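Local coordinates for HD-GYP domain-containing protein (PDB 3TM8) that binds two iron ions and is an unconventional member of the HD-GYP family of cyclic-di-GMP phosphodiesterases, its own activity not being established, at residues R55-E60 / L64-D69; Y97-G102 / Q106-I111; E122-P127 / G206-P211; L277-S282 / L315-H320. One frame throughout, in Å; residues are numbered along the deposited sequence. Where two conformers were deposited one is given.

In the fold
The four contacts follow one another along the chain, each closing before the next opens. Interaction 1 lies in the loop between strands 48-53 and 74-78, in the small N-terminal part that holds the two antiparallel strand pairs. Interaction 2 joins the loop after helix 82-97 to helix 105-125, and it touches interaction 1, with centres about 17 Å apart. Helix 105-125 also serves interaction 3, whose centre is about 29 Å from that of interaction 2. Helix 105-125 thus lies between the N-terminal part and the metal-binding helical domain and touches both. Interaction 4 packs two helices of that domain, its centre about 25 Å from interaction 3 and 35 Å from interaction 1.

Interaction 1 (R55-E60 / L64-D69); sequences RGDSFE and LKRLKD
One face of the Phe59 ring carries CD1 of Leu67, in a CH-pi contact 4.0 Å from the ring centroid. The methyl is offset toward the rim. NH1 of Arg66 approaches the same ring obliquely, and the guanidinium and ring planes are 18° apart. At the edge of that guanidinium stands the carboxylate of Asp57. The contact closes a loop between strands 48-53 and 74-78, with a 3-10 segment that reaches to Leu67. Inside the turn, Leu67 N bonds to Leu64 O at 2.8 Å.

Phe59 and Leu67 form the buried side, and both also pack on Leu53 of strand 48-53. Leu64 flanks them, with its CB 3.4 Å from Phe59 O. The polar side is the salt bridge from Arg66 NH1 to Asp57 OD2, 2.9 Å long and nearly straight at 167°. The bend in the arginine chain at chi3 (67°) turns the guanidinium to this position. Asp57 OD2 also accepts from the backbone N of Arg54. One water links Asp57 OD2 to Arg66 NH2. A second water takes a bond from Arg66 NH1 and donates to the backbone O of Ser58, 2.8 Å away.

Interaction 2 (Y97-G102 / Q106-I111); sequences YDDTTG and QTRADI
Arg108 reaches Asp99 by a chain that is extended at chi2 and then bends at chi3 (58°). This swings the guanidinium from helix 105-125 across to the loop that precedes it. Asp99 has CG beside its own backbone N (chi1 -72°). Its CB points away from the helix, yet the carboxylate returns to the arginine.

The two meet in a salt bridge between Arg108 NH2 and Asp99 OD1, 2.7 Å long. The oxygen sits near the guanidinium plane, at its edge. The donor comes to OD1 on the anti side, tilted out of the carboxylate plane, and the two planes are 74° apart. The backbone O of Asp98 lies over one guanidinium face, 3.5 Å from Arg108 NH2. It is a contact and not a hydrogen bond.

The loop is itself ordered by an Asx turn. Asp98 OD1 accepts from Thr100 N at 2.9 Å and from Thr100 OG1 at 2.7 Å, both from the same face of its carboxylate. Outside the two segments, Arg108 NE bonds to Ala96 O, and NH1 bonds to Asn150 OD1. Asn150 ND2 in turn donates to Asp99 OD1. The arginine is therefore gripped through three nitrogens, which fixes its rotation. Its charge probably offsets that of Asp99, and the bonds to Asp99 and Ala96 O hold the connection between helices 82-97 and 105-125 against the second of them.

Interaction 3 (E122-P127 / G206-P211); sequences EVFENP and GHHHSP. With PO4 (phosphate ion), chain C.
His208 lays one face of its imidazole against Phe124, near the C-terminal end of helix 105-125. This is the close part of the contact. Phe124 CB sits almost directly above the ring centre, 3.9 Å from the centroid and 10° off the normal, in a CH-pi contact. The Phe124 and His208 rings meet obliquely, with centroids 5.7 Å apart and planes at 49°. His208 chi1 of -179° sends the imidazole out from the loop to the helix. The opposite face of His208 carries CD2 of His209, offset toward the rim.

Toward the outside the contact is looser. Glu125 CG comes only to 4.4 Å from His208 NE2. The Glu125 carboxylate turns to other partners, with salt bridges to Lys74 and Arg27. His209 is exposed. No hydrogen bond crosses between the segments.

A type II turn from His207 to Ser210 shapes the loop, closed by Ser210 N to His207 O at 3.0 Å. NE2 of His207 donates to O4 of a phosphate ion at 2.8 Å, and its ring stacks on that of His232, an iron ligand. The phosphate, probably from the crystallisation liquor, is also held by Asn285, Trp229 and Arg289. Segment 206-211 begins two residues after Asp204, in the same loop as His203 and Asp204, the adjacent histidine and aspartate that bind iron and give the HD domain its name.

Interaction 4 (L277-S282 / L315-H320); sequences LAVLVS and LQHIQH
His317 is the residue of helix 315-325 that meets Val279 and Leu280 of helix 276-293. Leu315 and Gln316 begin the segment on its exposed side. The next residue, His317, points its CB toward the other helix. Its CG is anti to the carbonyl carbon (chi1 -70°), which carries the imidazole against Val279 and Leu280.

CE1 touches both residues. It lies 3.8 Å from Val279 CG1 and 3.8 Å from Leu280 CA. The latter approach is oblique to the ring. ND1 stands 3.8 Å from Val279 O, which lies at the ring edge, near its plane; this is not a hydrogen bond. ND1 instead bonds to OG of Ser283, one turn after Val279 on helix 276-293. Ser283 OG is also bonded to Val279 O, which places the hydroxyl between the two helices' polar atoms.

Beyond His317, Ile318 turns to helix 301-308, where it packs on Ala302 and Leu305. His320 reaches Leu181 of helix 167-185. That helix also offers Leu185 to His317, and both Ser178 and Leu181 to Leu280. Helix 190-202 adds Leu196 against Leu280, so the buried contact sits within an all-helical bundle of the HD domain.

Interaction 1 (R55-E60 / L64-D69)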
loop_
_atom_site.group_PDB
_atom_site.type_symbol
_atom_site.label_atom_id
_atom_site.label_comp_id
_atom_site.label_asym_id
_atom_site.label_seq_id
_atom_site.Cartn_x
_atom_site.Cartn_y
_atom_site.Cartn_z
ATOM N N ARG A 55 -19.933 -12.294 16.003
ATOM C CA ARG A 55 -19.604 -11.572 17.219
ATOM C C ARG A 55 -18.672 -12.428 18.070
ATOM O O ARG A 55 -18.939 -13.606 18.310
ATOM C CB ARG A 55 -20.877 -11.197 17.993
ATOM C CG ARG A 55 -21.851 -10.360 17.165
ATOM C CD ARG A 55 -23.124 -9.928 17.915
ATOM N NE ARG A 55 -24.041 -9.352 16.937
ATOM C CZ ARG A 55 -24.948 -10.055 16.271
ATOM N NH1 ARG A 55 -25.109 -11.343 16.540
ATOM N NH2 ARG A 55 -25.708 -9.465 15.358
ATOM N N GLY A 56 -17.565 -11.838 18.505
ATOM C CA GLY A 56 -16.602 -12.535 19.339
ATOM C C GLY A 56 -15.351 -12.978 18.594
ATOM O O GLY A 56 -14.364 -13.371 19.212
ATOM N N ASP A 57 -15.380 -12.920 17.266
ATOM C CA ASP A 57 -14.213 -13.335 16.477
ATOM C C ASP A 57 -13.052 -12.333 16.548
ATOM O O ASP A 57 -13.251 -11.140 16.760
ATOM C CB ASP A 57 -14.586 -13.566 15.008
ATOM C CG ASP A 57 -15.472 -14.782 14.804
ATOM O OD1 ASP A 57 -15.683 -15.540 15.771
ATOM O OD2 ASP A 57 -15.946 -14.975 13.665
ATOM N N SER A 58 -11.835 -12.829 16.362
ATOM C CA SER A 58 -10.664 -11.955 16.245
ATOM C C SER A 58 -9.714 -12.513 15.189
ATOM O O SER A 58 -9.940 -13.604 14.663
ATOM C CB SER A 58 -9.949 -11.783 17.588
ATOM O OG SER A 58 -9.477 -13.026 18.069
ATOM N N PHE A 59 -8.649 -11.776 14.881
ATOM C CA PHE A 59 -7.893 -12.054 13.666
ATOM C C PHE A 59 -6.389 -12.003 13.829
ATOM O O PHE A 59 -5.649 -11.877 12.849
ATOM C CB PHE A 59 -8.400 -11.138 12.549
ATOM C CG PHE A 59 -9.851 -11.337 12.297
ATOM C CD1 PHE A 59 -10.280 -12.446 11.584
ATOM C CD2 PHE A 59 -10.800 -10.513 12.887
ATOM C CE1 PHE A 59 -11.619 -12.698 11.408
ATOM C CE2 PHE A 59 -12.153 -10.759 12.710
ATOM C CZ PHE A 59 -12.561 -11.854 11.970
ATOM N N GLU A 60 -5.942 -12.152 15.071
ATOM C CA GLU A 60 -4.514 -12.152 15.360
ATOM C C GLU A 60 -3.854 -13.463 14.912
ATOM O O GLU A 60 -4.496 -14.517 14.869
ATOM C CB GLU A 60 -4.279 -11.901 16.856
ATOM C CG GLU A 60 -4.465 -13.116 17.775
ATOM C CD GLU A 60 -5.918 -13.471 18.075
ATOM O OE1 GLU A 60 -6.838 -12.770 17.604
ATOM O OE2 GLU A 60 -6.134 -14.465 18.801
ATOM N N LEU A 64 -5.831 -14.706 11.021
ATOM C CA LEU A 64 -5.937 -13.818 9.874
ATOM C C LEU A 64 -6.144 -14.584 8.570
ATOM O O LEU A 64 -6.637 -14.026 7.597
ATOM C CB LEU A 64 -4.714 -12.909 9.775
ATOM C CG LEU A 64 -4.807 -11.792 8.734
ATOM C CD1 LEU A 64 -6.041 -10.921 8.958
ATOM C CD2 LEU A 64 -3.532 -10.964 8.756
ATOM N N LYS A 65 -5.779 -15.862 8.553
ATOM C CA LYS A 65 -5.955 -16.673 7.348
ATOM C C LYS A 65 -7.410 -16.711 6.877
ATOM O O LYS A 65 -7.684 -16.892 5.691
ATOM C CB LYS A 65 -5.423 -18.089 7.574
ATOM C CG LYS A 65 -3.924 -18.144 7.797
ATOM C CD LYS A 65 -3.480 -19.551 8.153
ATOM C CE LYS A 65 -2.019 -19.580 8.573
ATOM N NZ LYS A 65 -1.629 -20.911 9.108
ATOM N N ARG A 66 -8.338 -16.531 7.808
ATOM C CA ARG A 66 -9.755 -16.471 7.464
ATOM C C ARG A 66 -10.067 -15.332 6.490
ATOM O O ARG A 66 -11.114 -15.332 5.844
ATOM C CB ARG A 66 -10.607 -16.304 8.725
ATOM C CG ARG A 66 -10.406 -17.373 9.789
ATOM C CD ARG A 66 -11.395 -17.184 10.928
ATOM N NE ARG A 66 -12.766 -17.430 10.485
ATOM C CZ ARG A 66 -13.850 -16.904 11.043
ATOM N NH1 ARG A 66 -13.744 -16.081 12.079
ATOM N NH2 ARG A 66 -15.049 -17.201 10.557
ATOM N N LEU A 67 -9.167 -14.355 6.404
ATOM C CA LEU A 67 -9.385 -13.186 5.563
ATOM C C LEU A 67 -8.382 -13.099 4.414
ATOM O O LEU A 67 -8.394 -12.127 3.663
ATOM C CB LEU A 67 -9.317 -11.907 6.405
ATOM C CG LEU A 67 -10.364 -11.863 7.519
ATOM C CD1 LEU A 67 -10.204 -10.606 8.377
ATOM C CD2 LEU A 67 -11.773 -11.961 6.936
ATOM N N LYS A 68 -7.528 -14.111 4.291
ATOM C CA LYS A 68 -6.470 -14.125 3.280
ATOM C C LYS A 68 -6.772 -15.075 2.123
ATOM O O LYS A 68 -7.481 -16.063 2.289
ATOM C CB LYS A 68 -5.136 -14.514 3.928
ATOM C CG LYS A 68 -4.566 -13.445 4.854
ATOM C CD LYS A 68 -3.381 -13.945 5.668
ATOM C CE LYS A 68 -2.193 -14.306 4.792
ATOM N NZ LYS A 68 -2.253 -15.705 4.285
ATOM N N ASP A 69 -6.215 -14.771 0.954
ATOM C CA ASP A 69 -6.301 -15.654 -0.215
ATOM C C ASP A 69 -7.722 -15.823 -0.746
ATOM O O ASP A 69 -8.010 -16.792 -1.451
ATOM C CB ASP A 69 -5.722 -17.040 0.098
ATOM C CG ASP A 69 -4.286 -16.984 0.529
ATOM O OD1 ASP A 69 -3.423 -16.711 -0.332
ATOM O OD2 ASP A 69 -4.020 -17.219 1.726
HETATM O O HOH W 1 -17.340 -17.120 12.664
HETATM O O HOH W 2 -11.824 -15.499 13.999
#

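Interaction 2 (Y97-G102 / Q106-I111)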
loop_
_atom_site.group_PDB
_atom_site.type_symbol
_atom_site.label_atom_id
_atom_site.label_comp_id
_atom_site.label_asym_id
_atom_site.label_seq_id
_atom_site.Cartn_x
_atom_site.Cartn_y
_atom_site.Cartn_z
ATOM N N TYR A 97 -0.893 2.171 17.298
ATOM C CA TYR A 97 0.127 3.219 17.180
ATOM C C TYR A 97 0.818 3.545 18.511
ATOM O O TYR A 97 1.888 4.135 18.521
ATOM C CB TYR A 97 -0.472 4.492 16.590
ATOM C CG TYR A 97 -0.717 4.451 15.097
ATOM C CD1 TYR A 97 0.340 4.401 14.193
ATOM C CD2 TYR A 97 -2.008 4.510 14.587
ATOM C CE1 TYR A 97 0.113 4.386 12.818
ATOM C CE2 TYR A 97 -2.246 4.498 13.225
ATOM C CZ TYR A 97 -1.182 4.442 12.343
ATOM O OH TYR A 97 -1.390 4.423 10.977
ATOM N N ASP A 98 0.199 3.163 19.622
ATOM C CA ASP A 98 0.732 3.420 20.961
ATOM C C ASP A 98 2.017 2.618 21.210
ATOM O O ASP A 98 1.988 1.392 21.269
ATOM C CB ASP A 98 -0.340 3.041 21.984
ATOM C CG ASP A 98 0.029 3.400 23.413
ATOM O OD1 ASP A 98 1.176 3.797 23.670
ATOM O OD2 ASP A 98 -0.850 3.259 24.281
ATOM N N ASP A 99 3.141 3.311 21.371
ATOM C CA ASP A 99 4.424 2.641 21.580
ATOM C C ASP A 99 4.656 2.178 23.024
ATOM O O ASP A 99 5.689 1.581 23.316
ATOM C CB ASP A 99 5.582 3.555 21.159
ATOM C CG ASP A 99 5.700 3.719 19.649
ATOM O OD1 ASP A 99 5.487 2.739 18.902
ATOM O OD2 ASP A 99 6.038 4.839 19.208
ATOM N N THR A 100 3.709 2.447 23.922
ATOM C CA THR A 100 3.909 2.152 25.341
ATOM C C THR A 100 3.286 0.836 25.820
ATOM O O THR A 100 3.411 0.488 26.992
ATOM C CB THR A 100 3.326 3.265 26.243
ATOM O OG1 THR A 100 1.893 3.205 26.212
ATOM C CG2 THR A 100 3.812 4.648 25.806
ATOM N N THR A 101 2.618 0.107 24.931
ATOM C CA THR A 101 1.787 -1.020 25.356
ATOM C C THR A 101 2.546 -2.326 25.576
ATOM O O THR A 101 2.131 -3.162 26.380
ATOM C CB THR A 101 0.682 -1.318 24.330
ATOM O OG1 THR A 101 1.269 -1.873 23.147
ATOM C CG2 THR A 101 -0.092 -0.055 23.977
ATOM N N GLY A 102 3.639 -2.515 24.847
ATOM C CA GLY A 102 4.341 -3.785 24.874
ATOM C C GLY A 102 3.617 -4.843 24.056
ATOM O O GLY A 102 3.956 -6.026 24.111
ATOM N N GLN A 106 3.987 -7.810 15.723
ATOM C CA GLN A 106 3.279 -8.329 14.555
ATOM C C GLN A 106 1.811 -7.921 14.569
ATOM O O GLN A 106 1.236 -7.595 13.525
ATOM C CB GLN A 106 3.394 -9.853 14.420
ATOM C CG GLN A 106 2.830 -10.365 13.092
ATOM C CD GLN A 106 3.631 -9.842 11.916
ATOM O OE1 GLN A 106 4.822 -10.124 11.806
ATOM N NE2 GLN A 106 3.000 -9.039 11.063
ATOM N N THR A 107 1.203 -7.934 15.750
ATOM C CA THR A 107 -0.187 -7.538 15.862
ATOM C C THR A 107 -0.350 -6.047 15.592
ATOM O O THR A 107 -1.274 -5.630 14.901
ATOM C CB THR A 107 -0.774 -7.944 17.225
ATOM O OG1 THR A 107 -0.647 -9.362 17.367
ATOM C CG2 THR A 107 -2.238 -7.566 17.317
ATOM N N ARG A 108 0.565 -5.241 16.124
ATOM C CA ARG A 108 0.548 -3.810 15.839
ATOM C C ARG A 108 0.691 -3.558 14.335
ATOM O O ARG A 108 -0.049 -2.756 13.759
ATOM C CB ARG A 108 1.669 -3.101 16.597
ATOM C CG ARG A 108 1.566 -3.240 18.114
ATOM C CD ARG A 108 2.675 -2.478 18.828
ATOM N NE ARG A 108 2.634 -1.074 18.458
ATOM C CZ ARG A 108 3.667 -0.240 18.534
ATOM N NH1 ARG A 108 4.836 -0.660 18.998
ATOM N NH2 ARG A 108 3.520 1.019 18.141
ATOM N N ALA A 109 1.638 -4.250 13.702
ATOM C CA ALA A 109 1.864 -4.125 12.266
ATOM C C ALA A 109 0.657 -4.596 11.461
ATOM O O ALA A 109 0.293 -3.963 10.476
ATOM C CB ALA A 109 3.105 -4.882 11.860
ATOM N N ASP A 110 0.034 -5.700 11.873
ATOM C CA ASP A 110 -1.178 -6.184 11.193
ATOM C C ASP A 110 -2.226 -5.075 11.154
ATOM O O ASP A 110 -2.826 -4.793 10.117
ATOM C CB ASP A 110 -1.788 -7.390 11.910
ATOM C CG ASP A 110 -1.040 -8.695 11.663
ATOM O OD1 ASP A 110 -0.064 -8.721 10.879
ATOM O OD2 ASP A 110 -1.459 -9.717 12.259
ATOM N N ILE A 111 -2.457 -4.444 12.300
ATOM C CA ILE A 111 -3.459 -3.397 12.366
ATOM C C ILE A 111 -3.057 -2.188 11.530
ATOM O O ILE A 111 -3.844 -1.672 10.745
ATOM C CB ILE A 111 -3.733 -2.975 13.824
ATOM C CG1 ILE A 111 -4.387 -4.129 14.597
ATOM C CG2 ILE A 111 -4.595 -1.720 13.859
ATOM C CD1 ILE A 111 -4.351 -3.945 16.099
#

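Interaction 3 (E122-P127 / G206-P211)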
loop_
_atom_site.group_PDB
_atom_site.type_symbol
_atom_site.label_atom_id
_atom_site.label_comp_id
_atom_site.label_asym_id
_atom_site.label_seq_id
_atom_site.Cartn_x
_atom_site.Cartn_y
_atom_site.Cartn_z
ATOM N N GLU A 122 -9.818 4.528 0.570
ATOM C CA GLU A 122 -10.787 5.600 0.745
ATOM C C GLU A 122 -10.483 6.764 -0.213
ATOM O O GLU A 122 -11.384 7.327 -0.821
ATOM C CB GLU A 122 -10.818 6.045 2.207
ATOM C CG GLU A 122 -11.506 7.363 2.463
ATOM C CD GLU A 122 -12.998 7.316 2.294
ATOM O OE1 GLU A 122 -13.576 6.209 2.266
ATOM O OE2 GLU A 122 -13.595 8.408 2.198
ATOM N N VAL A 123 -9.206 7.107 -0.371
ATOM C CA VAL A 123 -8.837 8.134 -1.336
ATOM C C VAL A 123 -9.120 7.681 -2.788
ATOM O O VAL A 123 -9.680 8.436 -3.586
ATOM C CB VAL A 123 -7.356 8.549 -1.158
ATOM C CG1 VAL A 123 -6.922 9.498 -2.270
ATOM C CG2 VAL A 123 -7.139 9.187 0.232
ATOM N N PHE A 124 -8.764 6.444 -3.124
ATOM C CA PHE A 124 -9.021 5.947 -4.480
ATOM C C PHE A 124 -10.519 6.012 -4.819
ATOM O O PHE A 124 -10.899 6.306 -5.953
ATOM C CB PHE A 124 -8.570 4.490 -4.632
ATOM C CG PHE A 124 -7.074 4.276 -4.609
ATOM C CD1 PHE A 124 -6.172 5.334 -4.656
ATOM C CD2 PHE A 124 -6.576 2.982 -4.550
ATOM C CE1 PHE A 124 -4.800 5.088 -4.651
ATOM C CE2 PHE A 124 -5.218 2.736 -4.539
ATOM C CZ PHE A 124 -4.330 3.790 -4.582
ATOM N N GLU A 125 -11.369 5.724 -3.836
ATOM C CA GLU A 125 -12.811 5.663 -4.064
ATOM C C GLU A 125 -13.435 7.056 -4.046
ATOM O O GLU A 125 -14.476 7.291 -4.653
ATOM C CB GLU A 125 -13.486 4.757 -3.024
ATOM C CG GLU A 125 -13.135 3.288 -3.166
ATOM C CD GLU A 125 -13.570 2.461 -1.964
ATOM O OE1 GLU A 125 -14.584 2.813 -1.324
ATOM O OE2 GLU A 125 -12.891 1.462 -1.648
ATOM N N ASN A 126 -12.782 7.976 -3.342
ATOM C CA ASN A 126 -13.313 9.321 -3.114
ATOM C C ASN A 126 -12.238 10.377 -3.311
ATOM O O ASN A 126 -11.894 11.100 -2.379
ATOM C CB ASN A 126 -13.877 9.428 -1.696
ATOM C CG ASN A 126 -14.881 8.351 -1.394
ATOM O OD1 ASN A 126 -16.035 8.451 -1.784
ATOM N ND2 ASN A 126 -14.445 7.304 -0.711
ATOM N N PRO A 127 -11.691 10.465 -4.526
ATOM C CA PRO A 127 -10.516 11.319 -4.727
ATOM C C PRO A 127 -10.785 12.817 -4.533
ATOM O O PRO A 127 -9.843 13.579 -4.323
ATOM C CB PRO A 127 -10.102 11.009 -6.173
ATOM C CG PRO A 127 -11.348 10.483 -6.823
ATOM C CD PRO A 127 -12.052 9.717 -5.743
ATOM N N GLY A 206 -3.695 4.916 -10.818
ATOM C CA GLY A 206 -4.056 4.696 -12.208
ATOM C C GLY A 206 -4.561 3.299 -12.523
ATOM O O GLY A 206 -5.233 3.101 -13.546
ATOM N N HIS A 207 -4.227 2.327 -11.677
ATOM C CA HIS A 207 -4.697 0.954 -11.877
ATOM C C HIS A 207 -6.067 0.697 -11.244
ATOM O O HIS A 207 -6.602 -0.392 -11.391
ATOM C CB HIS A 207 -3.737 -0.084 -11.270
ATOM C CG HIS A 207 -2.422 -0.233 -11.972
ATOM N ND1 HIS A 207 -2.301 -0.412 -13.336
ATOM C CD2 HIS A 207 -1.166 -0.323 -11.471
ATOM C CE1 HIS A 207 -1.024 -0.559 -13.645
ATOM N NE2 HIS A 207 -0.315 -0.518 -12.531
ATOM N N HIS A 208 -6.603 1.656 -10.494
ATOM C CA HIS A 208 -7.845 1.411 -9.762
ATOM C C HIS A 208 -8.961 1.079 -10.741
ATOM O O HIS A 208 -9.221 1.841 -11.671
ATOM C CB HIS A 208 -8.194 2.630 -8.917
ATOM C CG HIS A 208 -9.432 2.476 -8.097
ATOM N ND1 HIS A 208 -9.534 1.588 -7.047
ATOM C CD2 HIS A 208 -10.607 3.139 -8.147
ATOM C CE1 HIS A 208 -10.730 1.699 -6.498
ATOM N NE2 HIS A 208 -11.399 2.638 -7.143
ATOM N N HIS A 209 -9.610 -0.066 -10.516
ATOM C CA HIS A 209 -10.662 -0.600 -11.390
ATOM C C HIS A 209 -10.246 -0.789 -12.845
ATOM O O HIS A 209 -11.069 -0.710 -13.757
ATOM C CB HIS A 209 -11.961 0.192 -11.240
ATOM C CG HIS A 209 -12.741 -0.197 -10.024
ATOM N ND1 HIS A 209 -14.116 -0.238 -9.998
ATOM C CD2 HIS A 209 -12.330 -0.605 -8.800
ATOM C CE1 HIS A 209 -14.522 -0.626 -8.802
ATOM N NE2 HIS A 209 -13.458 -0.858 -8.057
ATOM N N SER A 210 -8.963 -1.075 -13.047
ATOM C CA SER A 210 -8.456 -1.460 -14.354
ATOM C C SER A 210 -8.731 -2.944 -14.609
ATOM O O SER A 210 -8.719 -3.744 -13.674
ATOM C CB SER A 210 -6.951 -1.204 -14.410
ATOM O OG SER A 210 -6.394 -1.800 -15.563
ATOM N N PRO A 211 -8.958 -3.321 -15.881
ATOM C CA PRO A 211 -9.181 -4.738 -16.188
ATOM C C PRO A 211 -7.872 -5.509 -16.256
ATOM O O PRO A 211 -7.881 -6.726 -16.412
ATOM C CB PRO A 211 -9.834 -4.697 -17.574
ATOM C CG PRO A 211 -9.310 -3.445 -18.188
ATOM C CD PRO A 211 -9.160 -2.456 -17.054
HETATM P P PO4 C . 3.183 -1.563 -11.234
HETATM O O1 PO4 C . 2.713 -2.812 -11.936
HETATM O O2 PO4 C . 3.258 -1.742 -9.737
HETATM O O3 PO4 C . 4.637 -1.231 -11.645
HETATM O O4 PO4 C . 2.339 -0.383 -11.663
#

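Interaction 4 (L277-S282 / L315-H320)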
loop_
_atom_site.group_PDB
_atom_site.type_symbol
_atom_site.label_atom_id
_atom_site.label_comp_id
_atom_site.label_asym_id
_atom_site.label_seq_id
_atom_site.Cartn_x
_atom_site.Cartn_y
_atom_site.Cartn_z
ATOM N N LEU A 277 12.049 12.408 -5.204
ATOM C CA LEU A 277 11.288 11.465 -4.396
ATOM C C LEU A 277 10.588 10.411 -5.260
ATOM O O LEU A 277 10.388 9.277 -4.819
ATOM C CB LEU A 277 10.299 12.198 -3.482
ATOM C CG LEU A 277 10.962 13.099 -2.429
ATOM C CD1 LEU A 277 9.909 13.882 -1.663
ATOM C CD2 LEU A 277 11.824 12.283 -1.475
ATOM N N ALA A 278 10.230 10.779 -6.490
ATOM C CA ALA A 278 9.652 9.808 -7.419
ATOM C C ALA A 278 10.687 8.782 -7.889
ATOM O O ALA A 278 10.341 7.642 -8.174
ATOM C CB ALA A 278 8.990 10.497 -8.614
ATOM N N VAL A 279 11.953 9.187 -7.979
ATOM C CA VAL A 279 13.017 8.253 -8.328
ATOM C C VAL A 279 13.118 7.169 -7.251
ATOM O O VAL A 279 13.284 5.986 -7.557
ATOM C CB VAL A 279 14.378 8.968 -8.503
ATOM C CG1 VAL A 279 15.458 7.965 -8.903
ATOM C CG2 VAL A 279 14.255 10.074 -9.534
ATOM N N LEU A 280 12.997 7.584 -5.992
ATOM C CA LEU A 280 13.032 6.661 -4.874
ATOM C C LEU A 280 11.853 5.677 -4.947
ATOM O O LEU A 280 12.040 4.461 -4.840
ATOM C CB LEU A 280 13.022 7.466 -3.568
ATOM C CG LEU A 280 13.432 6.776 -2.273
ATOM C CD1 LEU A 280 13.806 7.789 -1.201
ATOM C CD2 LEU A 280 12.306 5.895 -1.790
ATOM N N VAL A 281 10.648 6.202 -5.141
ATOM C CA VAL A 281 9.473 5.342 -5.242
ATOM C C VAL A 281 9.576 4.407 -6.448
ATOM O O VAL A 281 9.164 3.248 -6.377
ATOM C CB VAL A 281 8.166 6.155 -5.297
ATOM C CG1 VAL A 281 6.972 5.231 -5.502
ATOM C CG2 VAL A 281 7.988 6.950 -4.015
ATOM N N SER A 282 10.118 4.908 -7.554
ATOM C CA SER A 282 10.310 4.068 -8.732
ATOM C C SER A 282 11.171 2.841 -8.413
ATOM O O SER A 282 10.842 1.724 -8.818
ATOM C CB SER A 282 10.907 4.863 -9.889
ATOM O OG SER A 282 11.139 4.005 -10.992
ATOM N N LEU A 315 21.982 2.426 -8.873
ATOM C CA LEU A 315 22.521 1.254 -8.209
ATOM C C LEU A 315 22.441 1.401 -6.689
ATOM O O LEU A 315 22.162 0.431 -5.991
ATOM C CB LEU A 315 23.961 0.974 -8.653
ATOM C CG LEU A 315 24.668 -0.209 -7.987
ATOM C CD1 LEU A 315 23.941 -1.534 -8.262
ATOM C CD2 LEU A 315 26.140 -0.269 -8.404
ATOM N N GLN A 316 22.684 2.603 -6.169
ATOM C CA GLN A 316 22.609 2.777 -4.716
ATOM C C GLN A 316 21.219 2.449 -4.151
ATOM O O GLN A 316 21.107 1.918 -3.045
ATOM C CB GLN A 316 23.099 4.161 -4.255
ATOM C CG GLN A 316 22.300 5.364 -4.740
ATOM C CD GLN A 316 22.827 5.946 -6.035
ATOM O OE1 GLN A 316 23.227 5.217 -6.938
ATOM N NE2 GLN A 316 22.844 7.267 -6.125
ATOM N N HIS A 317 20.165 2.756 -4.900
ATOM C CA HIS A 317 18.826 2.402 -4.439
ATOM C C HIS A 317 18.663 0.896 -4.405
ATOM O O HIS A 317 18.126 0.343 -3.447
ATOM C CB HIS A 317 17.753 2.976 -5.355
ATOM C CG HIS A 317 17.610 4.460 -5.274
ATOM N ND1 HIS A 317 16.585 5.138 -5.898
ATOM C CD2 HIS A 317 18.363 5.399 -4.656
ATOM C CE1 HIS A 317 16.710 6.432 -5.664
ATOM N NE2 HIS A 317 17.784 6.618 -4.918
ATOM N N ILE A 318 19.114 0.234 -5.463
ATOM C CA ILE A 318 18.936 -1.208 -5.548
ATOM C C ILE A 318 19.733 -1.918 -4.456
ATOM O O ILE A 318 19.233 -2.846 -3.829
ATOM C CB ILE A 318 19.271 -1.742 -6.950
ATOM C CG1 ILE A 318 18.316 -1.116 -7.965
ATOM C CG2 ILE A 318 19.162 -3.257 -6.987
ATOM C CD1 ILE A 318 16.863 -1.117 -7.503
ATOM N N GLN A 319 20.951 -1.457 -4.208
ATOM C CA GLN A 319 21.765 -2.023 -3.136
ATOM C C GLN A 319 21.123 -1.810 -1.763
ATOM O O GLN A 319 21.054 -2.734 -0.951
ATOM C CB GLN A 319 23.173 -1.424 -3.161
ATOM C CG GLN A 319 23.932 -1.747 -4.442
ATOM C CD GLN A 319 25.321 -1.139 -4.500
ATOM O OE1 GLN A 319 26.232 -1.741 -5.056
ATOM N NE2 GLN A 319 25.484 0.064 -3.950
ATOM N N HIS A 320 20.652 -0.596 -1.499
ATOM C CA HIS A 320 19.994 -0.325 -0.224
ATOM C C HIS A 320 18.743 -1.197 -0.064
ATOM O O HIS A 320 18.493 -1.732 1.016
ATOM C CB HIS A 320 19.616 1.154 -0.090
ATOM C CG HIS A 320 20.760 2.059 0.259
ATOM N ND1 HIS A 320 21.738 1.722 1.173
ATOM C CD2 HIS A 320 21.056 3.310 -0.161
ATOM C CE1 HIS A 320 22.592 2.724 1.290
ATOM N NE2 HIS A 320 22.199 3.700 0.493
#